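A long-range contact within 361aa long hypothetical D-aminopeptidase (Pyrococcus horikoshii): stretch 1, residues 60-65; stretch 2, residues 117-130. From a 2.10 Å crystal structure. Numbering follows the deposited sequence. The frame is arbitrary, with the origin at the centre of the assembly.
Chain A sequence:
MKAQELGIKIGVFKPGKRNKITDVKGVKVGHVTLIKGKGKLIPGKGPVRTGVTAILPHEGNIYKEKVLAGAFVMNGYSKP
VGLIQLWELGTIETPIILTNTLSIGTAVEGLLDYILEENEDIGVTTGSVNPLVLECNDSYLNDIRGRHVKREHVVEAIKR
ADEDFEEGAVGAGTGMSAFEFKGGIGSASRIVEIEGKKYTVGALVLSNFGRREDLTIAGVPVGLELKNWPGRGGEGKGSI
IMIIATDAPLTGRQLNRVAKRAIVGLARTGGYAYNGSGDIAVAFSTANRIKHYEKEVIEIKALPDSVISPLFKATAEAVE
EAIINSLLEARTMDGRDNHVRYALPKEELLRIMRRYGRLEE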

# COMPACT_ATOMS: atom_id res chain seq x y z
N GLY A 60 11.33 -17.81 24.06
CA GLY A 60 12.33 -18.62 23.40
C GLY A 60 13.12 -17.85 22.36
O GLY A 60 13.29 -16.63 22.48
N ASN A 61 13.59 -18.55 21.33
CA ASN A 61 14.35 -17.93 20.25
C ASN A 61 13.37 -17.37 19.22
O ASN A 61 12.75 -18.12 18.47
CB ASN A 61 15.27 -18.97 19.59
CG ASN A 61 16.24 -18.34 18.60
OD1 ASN A 61 15.85 -17.56 17.72
ND2 ASN A 61 17.52 -18.68 18.73
N ILE A 62 13.25 -16.05 19.18
CA ILE A 62 12.33 -15.38 18.27
C ILE A 62 12.67 -15.56 16.79
O ILE A 62 11.78 -15.60 15.94
CB ILE A 62 12.25 -13.88 18.61
CG1 ILE A 62 12.02 -13.72 20.11
CG2 ILE A 62 11.10 -13.23 17.85
CD1 ILE A 62 12.15 -12.31 20.62
N TYR A 63 13.95 -15.69 16.47
CA TYR A 63 14.37 -15.89 15.08
C TYR A 63 14.03 -17.29 14.54
O TYR A 63 13.54 -17.44 13.41
CB TYR A 63 15.88 -15.67 14.96
CG TYR A 63 16.41 -15.82 13.56
CD1 TYR A 63 16.18 -14.83 12.60
CD2 TYR A 63 17.16 -16.93 13.19
CE1 TYR A 63 16.69 -14.95 11.31
CE2 TYR A 63 17.67 -17.06 11.90
CZ TYR A 63 17.44 -16.06 10.96
OH TYR A 63 17.98 -16.17 9.70
N LYS A 64 14.29 -18.32 15.34
CA LYS A 64 14.01 -19.69 14.93
C LYS A 64 12.53 -19.98 15.07
O LYS A 64 11.98 -20.81 14.35
CB LYS A 64 14.85 -20.68 15.76
CG LYS A 64 16.34 -20.52 15.52
CD LYS A 64 16.70 -20.82 14.07
CE LYS A 64 18.14 -20.44 13.76
NZ LYS A 64 19.11 -21.06 14.71
N GLU A 65 11.88 -19.30 16.01
CA GLU A 65 10.44 -19.47 16.21
C GLU A 65 9.80 -18.10 16.10
O GLU A 65 9.67 -17.37 17.09
CB GLU A 65 10.14 -20.13 17.56
CG GLU A 65 10.57 -21.58 17.59
CD GLU A 65 9.97 -22.36 18.73
OE1 GLU A 65 10.23 -22.00 19.90
OE2 GLU A 65 9.23 -23.33 18.45
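Stretch 2 117-130: EENEDIGVTTGSVN

Stretch 2, mostly irregular, lies against one side of a short turn in stretch 1, in a small contact (352 Å², both sides summed) that combines a tyrosine ring packed among aliphatic side chains with a polar cluster centred on the side chain of N119. Stretch 1 is compact: residues 62-64 have helical backbone angles without the regular bonds, and the turn is held by N61, whose O accepts a bond from E65 N (2.9 Å) and whose OD1 accepts one from K64 N (2.9 Å). Stretch 2 enters from a helix that begins earlier in the chain and continues, from N119 on, without regular structure. The CA atoms of N61 and E118 are 7.6 Å apart and those of Y63 and V129 7.8 Å, so both chains advance in the same general sense here, and side chains bridge the gap.

E118 lies near N61, with its CB 4.2 Å from N61 ND2. The next residue, N119, points its CA-to-CB bond toward stretch 1, and its OD1 accepts hydrogen bonds from N61 ND2 (2.9 Å) and K64 NZ (3.2 Å). K64 leaves its backbone sideways, but its end comes nearer, and NZ also forms a salt bridge with D121 OD1 at 3.1 Å. Beyond D121 the loop turns back on itself, D121 O accepting bonds from the N atoms of V124, T125 and T126.

I122, just before the chain reverses, and the 126-129 segment, after it, meet Y63, which has the largest covered area in the contact. I122 CD1 sits over one face of the ring, 3.6 Å from its centroid, in a CH-pi contact, while V129 CG2 approaches Y63 CD1 to 3.7 Å. Y63 OH reaches the backbone, donating a hydrogen bond to S128 O (2.7 Å), near the ring plane.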

# COMPACT_ATOMS: atom_id res chain seq x y z
N GLU A 117 24.59 -13.87 18.62
CA GLU A 117 25.06 -14.67 19.74
C GLU A 117 24.16 -15.89 19.89
O GLU A 117 24.64 -17.00 20.10
CB GLU A 117 25.02 -13.86 21.04
CG GLU A 117 26.25 -13.03 21.29
CD GLU A 117 27.50 -13.89 21.38
OE1 GLU A 117 27.51 -14.85 22.18
OE2 GLU A 117 28.47 -13.59 20.64
N GLU A 118 22.86 -15.67 19.76
CA GLU A 118 21.86 -16.73 19.90
C GLU A 118 21.68 -17.60 18.67
O GLU A 118 21.02 -18.63 18.73
CB GLU A 118 20.52 -16.11 20.28
CG GLU A 118 20.54 -15.31 21.58
CD GLU A 118 20.77 -16.19 22.79
OE1 GLU A 118 21.86 -16.79 22.91
OE2 GLU A 118 19.85 -16.29 23.64
N ASN A 119 22.26 -17.18 17.55
CA ASN A 119 22.13 -17.93 16.30
C ASN A 119 23.41 -17.85 15.47
O ASN A 119 23.63 -16.88 14.75
CB ASN A 119 20.97 -17.36 15.48
CG ASN A 119 19.67 -17.34 16.24
OD1 ASN A 119 18.93 -18.31 16.26
ND2 ASN A 119 19.38 -16.22 16.89
N GLU A 120 24.25 -18.88 15.57
CA GLU A 120 25.51 -18.91 14.84
C GLU A 120 25.38 -19.34 13.39
O GLU A 120 26.36 -19.31 12.64
CB GLU A 120 26.50 -19.85 15.54
CG GLU A 120 26.94 -19.39 16.91
CD GLU A 120 27.73 -20.46 17.63
OE1 GLU A 120 27.18 -21.57 17.82
OE2 GLU A 120 28.90 -20.20 18.00
N ASP A 121 24.18 -19.77 12.99
CA ASP A 121 23.97 -20.20 11.62
C ASP A 121 23.65 -19.02 10.69
O ASP A 121 23.74 -19.14 9.47
CB ASP A 121 22.87 -21.27 11.56
CG ASP A 121 21.61 -20.85 12.28
OD1 ASP A 121 21.70 -20.16 13.31
OD2 ASP A 121 20.51 -21.22 11.82
N ILE A 122 23.28 -17.89 11.28
CA ILE A 122 22.96 -16.70 10.49
C ILE A 122 24.22 -16.21 9.78
O ILE A 122 25.26 -16.04 10.41
CB ILE A 122 22.40 -15.58 11.40
CG1 ILE A 122 21.04 -16.00 11.95
CG2 ILE A 122 22.30 -14.27 10.63
CD1 ILE A 122 20.37 -14.96 12.85
N GLY A 123 24.13 -16.00 8.47
CA GLY A 123 25.27 -15.51 7.71
C GLY A 123 26.24 -16.60 7.26
O GLY A 123 27.25 -16.31 6.62
N VAL A 124 25.93 -17.85 7.59
CA VAL A 124 26.79 -18.98 7.22
C VAL A 124 26.02 -20.09 6.51
O VAL A 124 26.25 -20.36 5.33
CB VAL A 124 27.48 -19.58 8.47
CG1 VAL A 124 28.58 -20.54 8.06
CG2 VAL A 124 28.05 -18.47 9.33
N THR A 125 25.10 -20.75 7.22
CA THR A 125 24.32 -21.83 6.62
C THR A 125 22.88 -21.44 6.35
O THR A 125 22.13 -22.21 5.72
CB THR A 125 24.35 -23.11 7.49
OG1 THR A 125 24.09 -22.77 8.86
CG2 THR A 125 25.69 -23.79 7.38
N THR A 126 22.47 -20.27 6.83
CA THR A 126 21.12 -19.79 6.56
C THR A 126 21.16 -18.30 6.22
O THR A 126 22.23 -17.70 6.16
CB THR A 126 20.17 -20.02 7.75
OG1 THR A 126 18.82 -19.80 7.30
CG2 THR A 126 20.47 -19.08 8.90
N GLY A 127 19.98 -17.71 5.99
CA GLY A 127 19.90 -16.30 5.64
C GLY A 127 20.28 -15.31 6.72
O GLY A 127 20.81 -15.69 7.77
N SER A 128 20.00 -14.03 6.47
CA SER A 128 20.32 -12.98 7.43
C SER A 128 19.18 -12.79 8.42
O SER A 128 18.41 -13.71 8.67
CB SER A 128 20.60 -11.66 6.70
OG SER A 128 19.43 -11.16 6.07
N VAL A 129 19.07 -11.59 8.99
CA VAL A 129 18.02 -11.32 9.96
C VAL A 129 17.45 -9.92 9.82
O VAL A 129 18.16 -8.98 9.46
CB VAL A 129 18.53 -11.54 11.40
CG1 VAL A 129 19.71 -10.62 11.68
CG2 VAL A 129 17.41 -11.30 12.39
N ASN A 130 16.16 -9.80 10.12
CA ASN A 130 15.45 -8.53 10.02
C ASN A 130 15.21 -7.86 11.37
O ASN A 130 14.15 -8.02 11.98
CB ASN A 130 14.13 -8.77 9.29
CG ASN A 130 13.37 -7.48 9.02
OD1 ASN A 130 13.94 -6.50 8.52
ND2 ASN A 130 12.09 -7.48 9.33